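Side-chain contacts in Thiol:disulfide interchange protein (PDB 4OD7), which probably forms disulfide bonds in periplasmic proteins as a dithiol oxidase of the DsbA subfamily, which has a thioredoxin fold: residues R75-A80 and Q88-L93; Q101-V106 and R110-N115. The protein carries 1 engineered substitution. One frame throughout, in Å; residues are numbered along the deposited sequence.

Interaction 1 (R75-A80 and Q88-L93)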
loop_
_atom_site.group_PDB
_atom_site.type_symbol
_atom_site.label_atom_id
_atom_site.label_comp_id
_atom_site.label_asym_id
_atom_site.label_seq_id
_atom_site.Cartn_x
_atom_site.Cartn_y
_atom_site.Cartn_z
ATOM N N ARG A 75 -1.506 5.641 11.151
ATOM C CA ARG A 75 -2.659 6.491 11.491
ATOM C C ARG A 75 -2.833 7.632 10.470
ATOM O O ARG A 75 -3.936 7.904 10.065
ATOM C CB ARG A 75 -2.528 7.048 12.900
ATOM C CG ARG A 75 -3.744 7.895 13.352
ATOM C CD ARG A 75 -3.673 8.096 14.874
ATOM N NE ARG A 75 -3.926 6.861 15.622
ATOM C CZ ARG A 75 -5.115 6.392 15.940
ATOM N NH1 ARG A 75 -6.224 7.043 15.619
ATOM N NH2 ARG A 75 -5.194 5.262 16.601
ATOM N N ALA A 76 -1.730 8.245 10.028
ATOM C CA ALA A 76 -1.735 9.252 8.967
ATOM C C ALA A 76 -2.413 8.704 7.724
ATOM O O ALA A 76 -3.190 9.382 7.075
ATOM C CB ALA A 76 -0.308 9.674 8.626
ATOM N N TRP A 77 -2.086 7.478 7.370
ATOM C CA TRP A 77 -2.654 6.918 6.173
ATOM C C TRP A 77 -4.163 6.696 6.379
ATOM O O TRP A 77 -4.944 6.921 5.474
ATOM C CB TRP A 77 -1.973 5.614 5.795
ATOM C CG TRP A 77 -2.500 5.015 4.494
ATOM C CD1 TRP A 77 -3.052 3.806 4.336
ATOM C CD2 TRP A 77 -2.514 5.632 3.201
ATOM N NE1 TRP A 77 -3.396 3.606 3.041
ATOM C CE2 TRP A 77 -3.073 4.713 2.314
ATOM C CE3 TRP A 77 -2.084 6.863 2.707
ATOM C CZ2 TRP A 77 -3.229 4.985 0.951
ATOM C CZ3 TRP A 77 -2.229 7.124 1.339
ATOM C CH2 TRP A 77 -2.801 6.200 0.494
ATOM N N ALA A 78 -4.549 6.245 7.570
ATOM C CA ALA A 78 -5.976 6.148 7.930
ATOM C C ALA A 78 -6.687 7.523 7.798
ATOM O O ALA A 78 -7.826 7.575 7.441
ATOM C CB ALA A 78 -6.148 5.586 9.325
ATOM N N VAL A 79 -6.039 8.601 8.241
ATOM C CA VAL A 79 -6.595 9.947 8.087
ATOM C C VAL A 79 -6.759 10.270 6.601
ATOM O O VAL A 79 -7.754 10.861 6.194
ATOM C CB VAL A 79 -5.723 10.997 8.795
ATOM C CG1 VAL A 79 -6.198 12.419 8.457
ATOM C CG2 VAL A 79 -5.766 10.763 10.295
ATOM N N ALA A 80 -5.755 9.910 5.800
ATOM C CA ALA A 80 -5.790 10.199 4.379
ATOM C C ALA A 80 -6.986 9.516 3.723
ATOM O O ALA A 80 -7.630 10.100 2.840
ATOM C CB ALA A 80 -4.512 9.766 3.730
ATOM N N GLN A 88 -3.405 13.369 -2.848
ATOM C CA GLN A 88 -2.823 14.656 -2.506
ATOM C C GLN A 88 -1.683 14.562 -1.483
ATOM O O GLN A 88 -0.714 15.255 -1.608
ATOM C CB GLN A 88 -3.918 15.598 -1.956
ATOM C CG GLN A 88 -4.910 16.190 -2.976
ATOM C CD GLN A 88 -5.782 15.170 -3.725
ATOM O OE1 GLN A 88 -6.302 14.194 -3.154
ATOM N NE2 GLN A 88 -5.938 15.402 -5.022
ATOM N N VAL A 89 -1.800 13.705 -0.466
ATOM C CA VAL A 89 -0.827 13.702 0.631
ATOM C C VAL A 89 0.196 12.609 0.424
ATOM O O VAL A 89 1.317 12.735 0.915
ATOM C CB VAL A 89 -1.470 13.488 2.049
ATOM C CG1 VAL A 89 -2.640 14.403 2.270
ATOM C CG2 VAL A 89 -1.932 12.074 2.258
ATOM N N SER A 90 -0.191 11.543 -0.291
ATOM C CA SER A 90 0.706 10.410 -0.475
ATOM C C SER A 90 2.082 10.863 -1.016
ATOM O O SER A 90 3.091 10.493 -0.433
ATOM C CB SER A 90 0.070 9.363 -1.378
ATOM O OG SER A 90 0.944 8.273 -1.546
ATOM N N PRO A 91 2.144 11.654 -2.114
ATOM C CA PRO A 91 3.464 12.097 -2.546
ATOM C C PRO A 91 4.237 12.896 -1.489
ATOM O O PRO A 91 5.453 12.720 -1.316
ATOM C CB PRO A 91 3.136 12.935 -3.769
ATOM C CG PRO A 91 1.861 12.417 -4.254
ATOM C CD PRO A 91 1.108 12.081 -3.068
ATOM N N ALA A 92 3.519 13.740 -0.745
ATOM C CA ALA A 92 4.148 14.609 0.291
ATOM C C ALA A 92 4.667 13.833 1.509
ATOM O O ALA A 92 5.667 14.215 2.135
ATOM C CB ALA A 92 3.142 15.717 0.774
ATOM N N LEU A 93 3.995 12.739 1.831
ATOM C CA LEU A 93 4.379 11.930 2.951
ATOM C C LEU A 93 5.605 11.125 2.583
ATOM O O LEU A 93 6.521 11.010 3.364
ATOM C CB LEU A 93 3.238 11.027 3.345
ATOM C CG LEU A 93 2.031 11.722 4.002
ATOM C CD1 LEU A 93 0.958 10.724 4.112
ATOM C CD2 LEU A 93 2.306 12.338 5.356
#
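V89 and A80 meet methyl to methyl, with V89 CG2 lying 3.8 Å from A80 CB. Their CA atoms are 7.1 Å apart, the closest pair of CA atoms between 75-80 and 88-93. Both CA-CB bonds point across the gap. The V89 torsion explains which branch does the touching: CG2 sits between the backbone N and the carbonyl carbon (chi1 -49°), and CG1 lies anti to the carbonyl carbon. S90 comes next. Its CB is 4.2 Å from CZ3 of W77, on the six-membered part of the indole, and approaches the ring obliquely. CB is the nearest atom of S90 to the ring. W77 extends toward S90 from the neighbouring helix. Its NE1 donates a hydrogen bond to the carbonyl of R60, and its ring meets F28 edge-to-face. These two partners, on strands 58-62 and 24-28, hold the indole against the sheet, consistent with a fixed orientation. At P91 the helix is kinked, since the backbone N atoms of P91 and A92 have no bond to the turn before. The helical bonding resumes at L93, whose N bonds to V89 O at 2.8 Å. L93 also points toward 75-80, but more loosely: its CD1 stays 4.8 Å from A76 CB. The two segments belong to helices 70-83 and 86-99, a roughly antiparallel pair joined by a short turn within the helical domain that DsbA proteins carry as an insert in the thioredoxin fold. No hydrogen bond crosses between the segments. The contact is buried and depends on hydrophobic packing. A80 on one helix and S90 on the other are small, consistent with the close backbones, and the W77 indole lies against S90 CB while R60 satisfies its NE1.

Interaction 2 (Q101-V106 and R110-N115)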
loop_
_atom_site.group_PDB
_atom_site.type_symbol
_atom_site.label_atom_id
_atom_site.label_comp_id
_atom_site.label_asym_id
_atom_site.label_seq_id
_atom_site.Cartn_x
_atom_site.Cartn_y
_atom_site.Cartn_z
ATOM N N GLN A 101 13.404 14.376 4.660
ATOM C CA GLN A 101 13.422 14.015 6.074
ATOM C C GLN A 101 13.014 15.196 6.937
ATOM O O GLN A 101 13.605 15.490 7.966
ATOM C CB GLN A 101 14.790 13.496 6.490
ATOM C CG GLN A 101 15.108 12.153 5.907
ATOM C CD GLN A 101 15.619 12.238 4.503
ATOM O OE1 GLN A 101 15.807 13.324 3.969
ATOM N NE2 GLN A 101 15.826 11.087 3.879
ATOM N N SER A 102 11.955 15.850 6.512
ATOM C CA SER A 102 11.407 16.939 7.241
ATOM C C SER A 102 10.318 16.508 8.256
ATOM O O SER A 102 9.955 17.285 9.154
ATOM C CB SER A 102 10.838 17.939 6.257
ATOM O OG SER A 102 10.128 17.288 5.235
ATOM N N ILE A 103 9.844 15.266 8.123
ATOM C CA ILE A 103 8.800 14.736 8.991
ATOM C C ILE A 103 9.505 14.062 10.131
ATOM O O ILE A 103 9.995 12.951 9.986
ATOM C CB ILE A 103 7.832 13.789 8.263
ATOM C CG1 ILE A 103 7.092 14.577 7.196
ATOM C CG2 ILE A 103 6.848 13.170 9.258
ATOM C CD1 ILE A 103 6.232 13.738 6.288
ATOM N N ARG A 104 9.516 14.779 11.263
ATOM C CA ARG A 104 10.220 14.411 12.475
ATOM C C ARG A 104 9.314 14.026 13.610
ATOM O O ARG A 104 9.723 13.312 14.505
ATOM C CB ARG A 104 10.952 15.661 12.960
ATOM C CG ARG A 104 11.897 16.281 12.006
ATOM C CD ARG A 104 11.956 17.756 12.306
ATOM N NE ARG A 104 12.948 18.409 11.480
ATOM C CZ ARG A 104 14.081 18.922 11.942
ATOM N NH1 ARG A 104 14.368 18.890 13.238
ATOM N NH2 ARG A 104 14.934 19.475 11.100
ATOM N N SER A 105 8.088 14.533 13.592
ATOM C CA SER A 105 7.178 14.371 14.722
ATOM C C SER A 105 5.744 14.275 14.245
ATOM O O SER A 105 5.494 14.480 13.077
ATOM C CB SER A 105 7.315 15.528 15.677
ATOM O OG SER A 105 6.682 16.630 15.105
ATOM N N VAL A 106 4.805 13.964 15.132
ATOM C CA VAL A 106 3.411 13.884 14.707
ATOM C C VAL A 106 2.949 15.291 14.290
ATOM O O VAL A 106 2.093 15.395 13.422
ATOM C CB VAL A 106 2.418 13.312 15.779
ATOM C CG1 VAL A 106 2.736 11.874 16.096
ATOM C CG2 VAL A 106 2.412 14.126 17.032
ATOM N N ARG A 110 0.907 16.348 10.739
ATOM C CA ARG A 110 -0.170 17.330 10.671
ATOM C C ARG A 110 0.133 18.495 9.717
ATOM O O ARG A 110 -0.692 18.823 8.852
ATOM C CB ARG A 110 -0.457 17.846 12.068
ATOM C CG ARG A 110 -1.577 18.842 12.152
ATOM C CD ARG A 110 -1.888 19.149 13.569
ATOM N NE ARG A 110 -3.001 20.075 13.678
ATOM C CZ ARG A 110 -2.869 21.398 13.642
ATOM N NH1 ARG A 110 -1.681 21.943 13.428
ATOM N NH2 ARG A 110 -3.931 22.181 13.783
ATOM N N THR A 111 1.321 19.085 9.833
ATOM C CA THR A 111 1.717 20.190 8.943
ATOM C C THR A 111 1.699 19.741 7.506
ATOM O O THR A 111 1.315 20.497 6.652
ATOM C CB THR A 111 3.117 20.739 9.244
ATOM O OG1 THR A 111 3.126 21.316 10.556
ATOM C CG2 THR A 111 3.479 21.787 8.253
ATOM N N THR A 112 2.126 18.507 7.245
ATOM C CA THR A 112 2.124 17.943 5.894
ATOM C C THR A 112 0.735 17.875 5.247
ATOM O O THR A 112 0.549 18.290 4.109
ATOM C CB THR A 112 2.715 16.503 5.922
ATOM O OG1 THR A 112 4.010 16.534 6.527
ATOM C CG2 THR A 112 2.804 15.892 4.514
ATOM N N PHE A 113 -0.238 17.379 6.000
ATOM C CA PHE A 113 -1.624 17.339 5.546
ATOM C C PHE A 113 -2.107 18.770 5.226
ATOM O O PHE A 113 -2.659 19.006 4.154
ATOM C CB PHE A 113 -2.505 16.686 6.584
ATOM C CG PHE A 113 -2.517 15.169 6.494
ATOM C CD1 PHE A 113 -3.626 14.481 6.022
ATOM C CD2 PHE A 113 -1.405 14.430 6.829
ATOM C CE1 PHE A 113 -3.626 13.096 5.937
ATOM C CE2 PHE A 113 -1.424 13.017 6.758
ATOM C CZ PHE A 113 -2.514 12.370 6.300
ATOM N N ILE A 114 -1.864 19.718 6.140
ATOM C CA ILE A 114 -2.300 21.110 5.951
ATOM C C ILE A 114 -1.659 21.753 4.707
ATOM O O ILE A 114 -2.350 22.427 3.954
ATOM C CB ILE A 114 -1.993 21.980 7.210
ATOM C CG1 ILE A 114 -2.838 21.515 8.416
ATOM C CG2 ILE A 114 -2.225 23.460 6.910
ATOM C CD1 ILE A 114 -2.402 22.082 9.745
ATOM N N ASN A 115 -0.377 21.502 4.442
ATOM C CA ASN A 115 0.249 22.016 3.224
ATOM C C ASN A 115 -0.226 21.348 1.934
ATOM O O ASN A 115 -0.127 21.926 0.858
ATOM C CB ASN A 115 1.716 21.826 3.318
ATOM C CG ASN A 115 2.338 22.854 4.126
ATOM O OD1 ASN A 115 1.929 24.006 4.090
ATOM N ND2 ASN A 115 3.306 22.451 4.935
#
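The backbone N of R110 donates to the carbonyl O of V106 at 3.1 Å, an almost straight helical bond (174°) in the first turn of helix 106-115. R110 CB also lies close to this carbonyl, 3.8 Å from V106 O. S105 occupies the N-cap position just before the helix, and its side chain caps a backbone N of the first turn. D108 supports the same start: its OD2 accepts a hydrogen bond from R104 N and a weak one from S105 N. The side chains meet where I103, earlier in the loop, reaches across at about a right angle to T112, in the second turn of the helix. I103 CD1 is 3.6 Å from T112 OG1, and CG1 of the same branch is 3.7 Å from it. This is van der Waals packing against a hydroxyl. T112 OG1 has its polar partner in the helix itself, the carbonyl O of D108. The T112 torsion serves that bond: OG1 lies beside the backbone N and anti to the carbonyl carbon (chi1 -55°), turned back to the preceding turn. R110 leads the other way. Its chain is extended from CG to NE, and NE forms a salt bridge with D124. I114 CD1 packs on one face of the guanidinium, 3.8 Å above its plane and toward the rim. The contact lies at the surface where the loop after helix 86-99 turns into helix 106-115. R110 and I114 connect this helix to helix 120-126, while T112 faces helix 86-99 and V106 touches E72 of helix 70-83.

The centres of interactions 1 and 2 are 10 Å apart, and helix 106-115 joins them. F113 packs over helix 70-83: its CZ lies 3.2 Å from A76 O and its CE1 3.7 Å from V79 CG1. T112 meets helix 86-99, with CG2 3.7 Å from L93 CD2 and 3.8 Å from A92 CB. T112 thus packs with I103 through OG1 and with helix 86-99 through CG2. Interaction 1 borders the helix of the redox site: S90 touches F30 and E40, and E40 lies on helix 33-41 with C35. The redox disulfide is absent here because S32 is an engineered residue. Interaction 2 lies on the outer surface, about 20 Å from the chain centre.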